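Local coordinates for A207R protein, arginine decarboxylase (Paramecium bursaria Chlorella virus 1, PDB 2NV9), which catalyses the pyridoxal 5'-phosphate-dependent decarboxylation of arginine, as a TIM-barrel enzyme resembling the eukaryotic ornithine decarboxylases, at residues Y45-N50 and F66-S71; L211-G216 and V247-E252; P253-A258 and G351-V356. The protein carries 1 engineered substitution. All coordinates share one frame; numbering follows the deposited sequence.

Interaction 1: Y45-N50 and F66-S71; sequences YAVKCN and FDCASS. With PLP (pyridoxal-5'-phosphate), chain J.
The carbonyl oxygen of Asp67 is gripped twice just where strand 41-46 turns into its loop. Val47 N reaches Asp67 O directly at 3.2 Å, and water 1 donates to the same oxygen while accepting from Lys48 N at 2.8 Å. The water thus carries the strand pairing one residue further, to the cofactor-bearing lysine. Upstream, Asp67 N donates to Tyr45 O in a nearly straight bond (170°).

One face of the ladder looks to the pyridoxal phosphate: Ala46 CB stands 3.6 Å from PLP C5A, and Asp67, its CG anti to the backbone N (chi1 160°), brings OD1 to 3.3 Å from PLP N1. On the other face the rings of Tyr45 and Phe66 meet helix 53-61. Past the ladder Val47 CG1 comes to 3.9 Å from Phe66 CD1, crossing it at about a right angle. The phenol of Tyr45 donates to a lone pair of Asn50 O, pinning the turn. Beyond CB, Lys48 is extended until its last torsion, where it bends, and NZ joins PLP C4A covalently, a link stretched in the model. The pairing joins the two strands of a TIM-barrel beta-alpha-beta unit, with the cofactor lysine just past a strand's C-terminal end.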
loop_
_atom_site.group_PDB
_atom_site.type_symbol
_atom_site.label_atom_id
_atom_site.label_comp_id
_atom_site.label_asym_id
_atom_site.label_seq_id
_atom_site.Cartn_x
_atom_site.Cartn_y
_atom_site.Cartn_z
ATOM N N TYR B 45 -8.378 -22.152 -0.964
ATOM C CA TYR B 45 -7.777 -21.051 -0.218
ATOM C C TYR B 45 -7.389 -19.858 -1.112
ATOM O O TYR B 45 -6.710 -20.033 -2.121
ATOM C CB TYR B 45 -6.557 -21.524 0.585
ATOM C CG TYR B 45 -5.824 -20.371 1.248
ATOM C CD1 TYR B 45 -4.566 -19.971 0.791
ATOM C CD2 TYR B 45 -6.413 -19.656 2.313
ATOM C CE1 TYR B 45 -3.877 -18.949 1.389
ATOM C CE2 TYR B 45 -5.750 -18.592 2.902
ATOM C CZ TYR B 45 -4.487 -18.239 2.445
ATOM O OH TYR B 45 -3.803 -17.223 3.029
ATOM N N ALA B 46 -7.863 -18.658 -0.746
ATOM C CA ALA B 46 -7.552 -17.436 -1.489
ATOM C C ALA B 46 -6.097 -17.019 -1.161
ATOM O O ALA B 46 -5.831 -16.380 -0.144
ATOM C CB ALA B 46 -8.545 -16.299 -1.175
ATOM N N VAL B 47 -5.174 -17.430 -2.027
ATOM C CA VAL B 47 -3.727 -17.212 -1.767
ATOM C C VAL B 47 -3.360 -15.714 -1.610
ATOM O O VAL B 47 -2.414 -15.386 -0.902
ATOM C CB VAL B 47 -2.713 -18.076 -2.673
ATOM C CG1 VAL B 47 -3.369 -19.219 -3.500
ATOM C CG2 VAL B 47 -1.630 -17.243 -3.444
ATOM N N LYS B 48 -4.170 -14.825 -2.195
ATOM C CA LYS B 48 -3.909 -13.366 -2.096
ATOM C C LYS B 48 -3.937 -12.876 -0.656
ATOM O O LYS B 48 -3.292 -11.908 -0.331
ATOM C CB LYS B 48 -4.884 -12.564 -2.932
ATOM C CG LYS B 48 -6.328 -12.749 -2.467
ATOM C CD LYS B 48 -7.234 -11.807 -3.206
ATOM C CE LYS B 48 -8.610 -12.016 -2.684
ATOM N NZ LYS B 48 -9.402 -10.761 -2.560
ATOM N N CYS B 49 -4.655 -13.570 0.212
ATOM C CA CYS B 49 -4.820 -13.158 1.600
ATOM C C CYS B 49 -3.511 -13.309 2.400
ATOM O O CYS B 49 -3.222 -12.498 3.267
ATOM C CB CYS B 49 -5.944 -13.975 2.254
ATOM S SG CYS B 49 -6.286 -13.544 3.950
ATOM N N ASN B 50 -2.737 -14.368 2.082
ATOM C CA ASN B 50 -1.445 -14.627 2.715
ATOM C C ASN B 50 -0.757 -15.716 1.892
ATOM O O ASN B 50 -1.209 -16.846 1.848
ATOM C CB ASN B 50 -1.566 -15.088 4.184
ATOM C CG ASN B 50 -0.212 -15.083 4.934
ATOM O OD1 ASN B 50 0.849 -15.244 4.335
ATOM N ND2 ASN B 50 -0.265 -14.930 6.261
ATOM N N PHE B 66 -7.046 -24.436 -3.988
ATOM C CA PHE B 66 -6.529 -23.082 -4.145
ATOM C C PHE B 66 -7.321 -22.173 -5.082
ATOM O O PHE B 66 -7.819 -22.601 -6.142
ATOM C CB PHE B 66 -5.030 -23.131 -4.545
ATOM C CG PHE B 66 -4.175 -23.752 -3.514
ATOM C CD1 PHE B 66 -3.664 -22.992 -2.460
ATOM C CD2 PHE B 66 -3.899 -25.109 -3.564
ATOM C CE1 PHE B 66 -2.864 -23.580 -1.471
ATOM C CE2 PHE B 66 -3.080 -25.718 -2.595
ATOM C CZ PHE B 66 -2.564 -24.966 -1.560
ATOM N N ASP B 67 -7.463 -20.918 -4.649
ATOM C CA ASP B 67 -8.048 -19.862 -5.445
ATOM C C ASP B 67 -6.884 -18.937 -5.803
ATOM O O ASP B 67 -6.340 -18.233 -4.914
ATOM C CB ASP B 67 -9.149 -19.113 -4.625
ATOM C CG ASP B 67 -9.473 -17.731 -5.149
ATOM O OD1 ASP B 67 -10.126 -16.953 -4.397
ATOM O OD2 ASP B 67 -9.094 -17.374 -6.273
ATOM N N CYS B 68 -6.499 -18.937 -7.076
ATOM C CA CYS B 68 -5.410 -18.067 -7.564
ATOM C C CYS B 68 -5.951 -16.895 -8.387
ATOM O O CYS B 68 -6.860 -17.073 -9.178
ATOM C CB CYS B 68 -4.396 -18.863 -8.391
ATOM S SG CYS B 68 -3.488 -20.127 -7.459
ATOM N N ALA B 69 -5.368 -15.718 -8.199
ATOM C CA ALA B 69 -5.898 -14.473 -8.748
ATOM C C ALA B 69 -5.103 -13.938 -9.956
ATOM O O ALA B 69 -5.528 -12.986 -10.644
ATOM C CB ALA B 69 -5.927 -13.421 -7.649
ATOM N N SER B 70 -3.950 -14.555 -10.202
ATOM C CA SER B 70 -3.000 -14.085 -11.208
ATOM C C SER B 70 -1.996 -15.227 -11.556
ATOM O O SER B 70 -1.961 -16.254 -10.895
ATOM C CB SER B 70 -2.211 -12.899 -10.662
ATOM O OG SER B 70 -1.432 -13.277 -9.527
ATOM N N SER B 71 -1.176 -14.992 -12.569
ATOM C CA SER B 71 -0.158 -15.973 -12.981
ATOM C C SER B 71 0.892 -16.202 -11.890
ATOM O O SER B 71 1.364 -17.320 -11.702
ATOM C CB SER B 71 0.513 -15.557 -14.287
ATOM O OG SER B 71 1.088 -14.261 -14.205
HETATM N N1 PLP J . -12.479 -14.792 -3.529
HETATM C C2 PLP J . -12.445 -13.647 -4.212
HETATM C C2A PLP J . -12.933 -13.591 -5.680
HETATM C C3 PLP J . -12.005 -12.487 -3.573
HETATM O O3 PLP J . -12.008 -11.349 -4.291
HETATM C C4 PLP J . -11.583 -12.522 -2.241
HETATM C C4A PLP J . -11.091 -11.218 -1.499
HETATM O O4A PLP J . -11.745 -10.142 -1.551
HETATM C C5 PLP J . -11.601 -13.759 -1.583
HETATM C C6 PLP J . -12.073 -14.871 -2.280
HETATM C C5A PLP J . -11.171 -14.002 -0.135
HETATM O O4P PLP J . -11.950 -13.168 0.762
HETATM P P PLP J . -11.894 -13.413 2.314
HETATM O O1P PLP J . -12.662 -12.364 3.029
HETATM O O2P PLP J . -12.361 -14.857 2.692
HETATM O O3P PLP J . -10.318 -13.288 2.687
HETATM O O HOH W 1 -5.866 -15.636 -4.329
#

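Interaction 2: L211-G216 and V247-E252; sequences LDIGGG and VTIVAE. With PLP (pyridoxal-5'-phosphate), chain J.
Asp212 swings CG opposite its backbone N (chi1 177°), whereas Glu252 turns CG anti to its own carbonyl carbon (chi1 -51°) and runs extended beyond it; the two acids therefore converge above the ends of their strands. The side chains cross at about a right angle, with the carboxylate planes 82° apart, and Asp212 OD2 comes to 2.6 Å from Glu252 OE2. The other oxygen of each acid has a different neighbour: Glu252 OE1 lies 2.9 Å from PLP N1, while Asp212 OD1 accepts from Gly214 N on its anti side, somewhat out of the carboxylate plane, closing an Asx turn. Asp212 is thus a second-shell residue, and Glu252 stands where enzymes of this family set an acid beside the pyridine nitrogen.

Beneath the acids, strands 210-212 and 248-251 are parallel neighbours in the TIM barrel. Val250 is held at both its backbone N and its backbone O: the N donates to Leu211 O at 2.8 Å, and the O accepts from Ile213 N. On the face bearing Leu211 and Ile249, Leu211 CD2 lies 4.0 Å from Ile249 CG2, against helices 184-204 and 229-241. Ile213 CG1 then packs on Ala251 CB at 3.6 Å. Past the strand ends Glu252 N bonds Gly214 O, and the glycine-rich loop 214-216 bends to the cofactor phosphate, where Gly216 N meets PLP O2P at 2.8 Å, almost perfectly straight.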
loop_
_atom_site.group_PDB
_atom_site.type_symbol
_atom_site.label_atom_id
_atom_site.label_comp_id
_atom_site.label_asym_id
_atom_site.label_seq_id
_atom_site.Cartn_x
_atom_site.Cartn_y
_atom_site.Cartn_z
ATOM N N LEU B 211 -21.437 -25.101 -7.249
ATOM C CA LEU B 211 -21.734 -23.886 -6.485
ATOM C C LEU B 211 -20.460 -23.428 -5.770
ATOM O O LEU B 211 -19.862 -24.191 -5.042
ATOM C CB LEU B 211 -22.840 -24.125 -5.456
ATOM C CG LEU B 211 -23.077 -23.040 -4.372
ATOM C CD1 LEU B 211 -23.645 -21.754 -4.991
ATOM C CD2 LEU B 211 -24.013 -23.544 -3.284
ATOM N N ASP B 212 -20.086 -22.169 -5.974
ATOM C CA ASP B 212 -18.922 -21.611 -5.347
ATOM C C ASP B 212 -19.399 -20.435 -4.482
ATOM O O ASP B 212 -19.831 -19.422 -5.027
ATOM C CB ASP B 212 -17.979 -21.120 -6.434
ATOM C CG ASP B 212 -16.719 -20.424 -5.878
ATOM O OD1 ASP B 212 -16.652 -20.040 -4.681
ATOM O OD2 ASP B 212 -15.786 -20.280 -6.700
ATOM N N ILE B 213 -19.346 -20.604 -3.159
ATOM C CA ILE B 213 -19.924 -19.597 -2.220
ATOM C C ILE B 213 -18.919 -18.477 -1.899
ATOM O O ILE B 213 -19.168 -17.635 -1.011
ATOM C CB ILE B 213 -20.433 -20.237 -0.909
ATOM C CG1 ILE B 213 -19.248 -20.755 -0.069
ATOM C CG2 ILE B 213 -21.527 -21.290 -1.206
ATOM C CD1 ILE B 213 -19.590 -21.194 1.342
ATOM N N GLY B 214 -17.787 -18.470 -2.605
ATOM C CA GLY B 214 -16.780 -17.383 -2.441
ATOM C C GLY B 214 -16.193 -17.337 -1.036
ATOM O O GLY B 214 -16.127 -18.369 -0.355
ATOM N N GLY B 215 -15.785 -16.143 -0.593
ATOM C CA GLY B 215 -15.134 -15.990 0.711
ATOM C C GLY B 215 -15.846 -15.057 1.677
ATOM O O GLY B 215 -17.063 -14.915 1.625
ATOM N N GLY B 216 -15.085 -14.406 2.555
ATOM C CA GLY B 216 -15.707 -13.390 3.460
ATOM C C GLY B 216 -15.783 -13.783 4.917
ATOM O O GLY B 216 -15.803 -12.926 5.766
ATOM N N VAL B 247 -24.254 -32.037 -7.045
ATOM C CA VAL B 247 -23.651 -30.715 -7.020
ATOM C C VAL B 247 -22.417 -30.747 -6.130
ATOM O O VAL B 247 -22.461 -31.233 -4.995
ATOM C CB VAL B 247 -24.650 -29.621 -6.566
ATOM C CG1 VAL B 247 -23.969 -28.271 -6.419
ATOM C CG2 VAL B 247 -25.824 -29.512 -7.589
ATOM N N THR B 248 -21.311 -30.277 -6.691
ATOM C CA THR B 248 -20.098 -30.023 -5.953
ATOM C C THR B 248 -20.106 -28.579 -5.438
ATOM O O THR B 248 -20.268 -27.637 -6.219
ATOM C CB THR B 248 -18.890 -30.195 -6.858
ATOM O OG1 THR B 248 -18.850 -31.550 -7.334
ATOM C CG2 THR B 248 -17.602 -29.832 -6.103
ATOM N N ILE B 249 -19.923 -28.422 -4.127
ATOM C CA ILE B 249 -19.870 -27.108 -3.518
ATOM C C ILE B 249 -18.414 -26.766 -3.126
ATOM O O ILE B 249 -17.698 -27.597 -2.527
ATOM C CB ILE B 249 -20.822 -27.016 -2.318
ATOM C CG1 ILE B 249 -22.179 -27.614 -2.730
ATOM C CG2 ILE B 249 -20.936 -25.536 -1.807
ATOM C CD1 ILE B 249 -23.017 -27.953 -1.626
ATOM N N VAL B 250 -17.992 -25.562 -3.505
ATOM C CA VAL B 250 -16.669 -25.044 -3.107
ATOM C C VAL B 250 -16.808 -23.654 -2.488
ATOM O O VAL B 250 -17.883 -23.053 -2.564
ATOM C CB VAL B 250 -15.627 -25.044 -4.285
ATOM C CG1 VAL B 250 -15.562 -26.477 -4.927
ATOM C CG2 VAL B 250 -15.944 -23.977 -5.331
ATOM N N ALA B 251 -15.753 -23.220 -1.811
ATOM C CA ALA B 251 -15.662 -21.866 -1.264
ATOM C C ALA B 251 -14.276 -21.290 -1.611
ATOM O O ALA B 251 -13.364 -22.032 -1.975
ATOM C CB ALA B 251 -15.895 -21.881 0.249
ATOM N N GLU B 252 -14.129 -19.969 -1.492
ATOM C CA GLU B 252 -12.821 -19.328 -1.701
ATOM C C GLU B 252 -12.368 -18.578 -0.415
ATOM O O GLU B 252 -12.209 -17.362 -0.436
ATOM C CB GLU B 252 -12.941 -18.347 -2.870
ATOM C CG GLU B 252 -13.553 -18.964 -4.134
ATOM C CD GLU B 252 -13.975 -17.941 -5.149
ATOM O OE1 GLU B 252 -14.114 -16.775 -4.796
ATOM O OE2 GLU B 252 -14.210 -18.297 -6.317
HETATM N N1 PLP J . -12.479 -14.792 -3.529
HETATM C C2 PLP J . -12.445 -13.647 -4.212
HETATM C C2A PLP J . -12.933 -13.591 -5.680
HETATM C C3 PLP J . -12.005 -12.487 -3.573
HETATM O O3 PLP J . -12.008 -11.349 -4.291
HETATM C C4 PLP J . -11.583 -12.522 -2.241
HETATM C C4A PLP J . -11.091 -11.218 -1.499
HETATM O O4A PLP J . -11.745 -10.142 -1.551
HETATM C C5 PLP J . -11.601 -13.759 -1.583
HETATM C C6 PLP J . -12.073 -14.871 -2.280
HETATM C C5A PLP J . -11.171 -14.002 -0.135
HETATM O O4P PLP J . -11.950 -13.168 0.762
HETATM P P PLP J . -11.894 -13.413 2.314
HETATM O O1P PLP J . -12.662 -12.364 3.029
HETATM O O2P PLP J . -12.361 -14.857 2.692
HETATM O O3P PLP J . -10.318 -13.288 2.687
#

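Interaction 3: P253-A258 and G351-V356; sequences PGRFFA and GAYTNV. With PLP (pyridoxal-5'-phosphate), chain J.
Arg255 leaves its helix with CB touching Ala352 CB and lying 3.7 Å from PLP O3P, and the chain then runs along the cofactor phosphate. CG, placed between the backbone N and the carbonyl carbon (chi1 58°), lies 3.4 Å from PLP O1P. CD follows the same oxygen, so close in the model that the detail is doubtful. A bend at chi3 (-32°) leaves NE 4.0 Å from PLP O1P, too far for a bond, although that oxygen lies at the guanidinium edge, near its plane. The tip turns off to Tyr353: NH1 is 3.4 Å from Tyr353 CE2, the group oblique to the ring with the two planes 40° apart. NH1 also bonds Ser179 OG, and NH2 forms a salt bridge with Glu296, so the group is fixed from more than one direction.

Tyr353 comes to the phosphate from the other segment. Its hydroxyl donates to PLP O3P at a short 2.5 Å, and the same oxygen accepts from Arg255 N at 2.9 Å. Gly254 N serves PLP O2P, also at 2.9 Å. The phosphate therefore faces the first turn of helix 255-258, whose amino end would be expected to stabilise its negative charge, while Gly254 O accepts from Phe257 N and Ala258 N. Gly254 has no side chain, which leaves room for O3P. At the far end of the short helix, Gly351 CA makes a C-H...O contact of 3.2 Å with Ala258 O, and Ala258 CB meets the carbonyl of Gly351 and, more loosely, Ala352 CB.

Ala258 also packs on Tyr45 of strand 41-46, Phe257 lies against helix 24-37, and Tyr353 touches Asn292 of helix 291-295 and Phe361 of the second subunit, placing the phosphate site between the barrel and the loop that follows strand 344-347.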
loop_
_atom_site.group_PDB
_atom_site.type_symbol
_atom_site.label_atom_id
_atom_site.label_comp_id
_atom_site.label_asym_id
_atom_site.label_seq_id
_atom_site.Cartn_x
_atom_site.Cartn_y
_atom_site.Cartn_z
ATOM N N PRO B 253 -12.191 -19.308 0.713
ATOM C CA PRO B 253 -11.908 -18.557 1.954
ATOM C C PRO B 253 -10.451 -18.066 2.004
ATOM O O PRO B 253 -9.540 -18.806 1.620
ATOM C CB PRO B 253 -12.186 -19.584 3.060
ATOM C CG PRO B 253 -11.839 -20.924 2.392
ATOM C CD PRO B 253 -12.208 -20.776 0.932
ATOM N N GLY B 254 -10.227 -16.828 2.456
ATOM C CA GLY B 254 -8.837 -16.385 2.702
ATOM C C GLY B 254 -8.652 -16.156 4.209
ATOM O O GLY B 254 -7.980 -16.925 4.901
ATOM N N ARG B 255 -9.307 -15.107 4.710
ATOM C CA ARG B 255 -9.179 -14.700 6.106
ATOM C C ARG B 255 -9.537 -15.795 7.125
ATOM O O ARG B 255 -8.910 -15.854 8.178
ATOM C CB ARG B 255 -9.980 -13.394 6.376
ATOM C CG ARG B 255 -11.475 -13.498 6.039
ATOM C CD ARG B 255 -12.168 -12.074 5.816
ATOM N NE ARG B 255 -11.527 -11.092 6.662
ATOM C CZ ARG B 255 -11.045 -9.909 6.290
ATOM N NH1 ARG B 255 -11.086 -9.458 5.023
ATOM N NH2 ARG B 255 -10.520 -9.145 7.235
ATOM N N PHE B 256 -10.491 -16.668 6.799
ATOM C CA PHE B 256 -10.876 -17.763 7.704
ATOM C C PHE B 256 -9.636 -18.520 8.210
ATOM O O PHE B 256 -9.508 -18.787 9.397
ATOM C CB PHE B 256 -11.884 -18.733 7.051
ATOM C CG PHE B 256 -12.404 -19.792 7.990
ATOM C CD1 PHE B 256 -13.613 -19.594 8.705
ATOM C CD2 PHE B 256 -11.702 -20.979 8.188
ATOM C CE1 PHE B 256 -14.094 -20.575 9.583
ATOM C CE2 PHE B 256 -12.180 -21.951 9.080
ATOM C CZ PHE B 256 -13.370 -21.748 9.775
ATOM N N PHE B 257 -8.734 -18.833 7.276
ATOM C CA PHE B 257 -7.537 -19.612 7.593
ATOM C C PHE B 257 -6.336 -18.737 7.940
ATOM O O PHE B 257 -5.575 -19.081 8.813
ATOM C CB PHE B 257 -7.195 -20.583 6.437
ATOM C CG PHE B 257 -8.230 -21.647 6.226
ATOM C CD1 PHE B 257 -8.471 -22.609 7.210
ATOM C CD2 PHE B 257 -8.977 -21.690 5.051
ATOM C CE1 PHE B 257 -9.436 -23.590 7.039
ATOM C CE2 PHE B 257 -9.956 -22.688 4.868
ATOM C CZ PHE B 257 -10.179 -23.629 5.863
ATOM N N ALA B 258 -6.190 -17.597 7.283
ATOM C CA ALA B 258 -5.000 -16.775 7.439
ATOM C C ALA B 258 -4.975 -15.874 8.712
ATOM O O ALA B 258 -3.915 -15.674 9.312
ATOM C CB ALA B 258 -4.708 -15.984 6.148
ATOM N N GLY B 351 -2.546 -12.319 10.460
ATOM C CA GLY B 351 -2.064 -13.048 9.263
ATOM C C GLY B 351 -2.836 -12.779 7.984
ATOM O O GLY B 351 -2.410 -13.212 6.904
ATOM N N ALA B 352 -3.988 -12.082 8.107
ATOM C CA ALA B 352 -4.870 -11.863 6.937
ATOM C C ALA B 352 -4.742 -10.458 6.359
ATOM O O ALA B 352 -5.036 -9.497 7.043
ATOM C CB ALA B 352 -6.381 -12.199 7.269
ATOM N N TYR B 353 -4.285 -10.356 5.100
ATOM C CA TYR B 353 -4.078 -9.040 4.444
ATOM C C TYR B 353 -3.113 -8.176 5.254
ATOM O O TYR B 353 -3.352 -6.972 5.483
ATOM C CB TYR B 353 -5.421 -8.299 4.173
ATOM C CG TYR B 353 -6.365 -9.177 3.414
ATOM C CD1 TYR B 353 -6.122 -9.480 2.059
ATOM C CD2 TYR B 353 -7.506 -9.726 4.037
ATOM C CE1 TYR B 353 -6.968 -10.344 1.329
ATOM C CE2 TYR B 353 -8.348 -10.589 3.341
ATOM C CZ TYR B 353 -8.073 -10.916 1.979
ATOM O OH TYR B 353 -8.918 -11.746 1.275
ATOM N N THR B 354 -1.986 -8.795 5.640
ATOM C CA THR B 354 -1.031 -8.086 6.466
ATOM C C THR B 354 0.313 -8.061 5.741
ATOM O O THR B 354 0.621 -7.098 5.057
ATOM C CB THR B 354 -0.945 -8.673 7.915
ATOM O OG1 THR B 354 -0.644 -10.084 7.867
ATOM C CG2 THR B 354 -2.285 -8.454 8.651
ATOM N N ASN B 355 1.064 -9.134 5.834
ATOM C CA ASN B 355 2.346 -9.210 5.154
ATOM C C ASN B 355 2.240 -9.100 3.624
ATOM O O ASN B 355 3.169 -8.633 2.992
ATOM C CB ASN B 355 3.083 -10.480 5.542
ATOM C CG ASN B 355 2.211 -11.748 5.428
ATOM O OD1 ASN B 355 1.352 -11.973 6.258
ATOM N ND2 ASN B 355 2.492 -12.598 4.448
ATOM N N VAL B 356 1.109 -9.507 3.048
ATOM C CA VAL B 356 0.957 -9.432 1.582
ATOM C C VAL B 356 0.915 -8.016 1.023
ATOM O O VAL B 356 1.227 -7.790 -0.156
ATOM C CB VAL B 356 -0.244 -10.224 1.062
ATOM C CG1 VAL B 356 -0.011 -11.766 1.284
ATOM C CG2 VAL B 356 -1.581 -9.736 1.667
HETATM N N1 PLP J . -12.479 -14.792 -3.529
HETATM C C2 PLP J . -12.445 -13.647 -4.212
HETATM C C2A PLP J . -12.933 -13.591 -5.680
HETATM C C3 PLP J . -12.005 -12.487 -3.573
HETATM O O3 PLP J . -12.008 -11.349 -4.291
HETATM C C4 PLP J . -11.583 -12.522 -2.241
HETATM C C4A PLP J . -11.091 -11.218 -1.499
HETATM O O4A PLP J . -11.745 -10.142 -1.551
HETATM C C5 PLP J . -11.601 -13.759 -1.583
HETATM C C6 PLP J . -12.073 -14.871 -2.280
HETATM C C5A PLP J . -11.171 -14.002 -0.135
HETATM O O4P PLP J . -11.950 -13.168 0.762
HETATM P P PLP J . -11.894 -13.413 2.314
HETATM O O1P PLP J . -12.662 -12.364 3.029
HETATM O O2P PLP J . -12.361 -14.857 2.692
HETATM O O3P PLP J . -10.318 -13.288 2.687
#

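Overall arrangement
Three contacts, in series along the chain, converge on one pyridoxal phosphate. Interactions 1 and 2 share the parallel barrel sheet, where strands 41-46 and 248-251 are neighbours; their centres are about 14 Å apart. Interaction 3 begins directly after strand 248-251, its centre about 10 Å from that of interaction 1 and about 18 Å from that of interaction 2. Interaction 1 holds the aldehyde carbon, interactions 1 and 2 both reach the ring nitrogen, and interaction 3 supplies further phosphate bonds beside that of interaction 2. The principle is general: barrels of this kind assemble their site at the C-terminal ends of the strands, here with loop 351-356 added from beyond them and the second subunit close by.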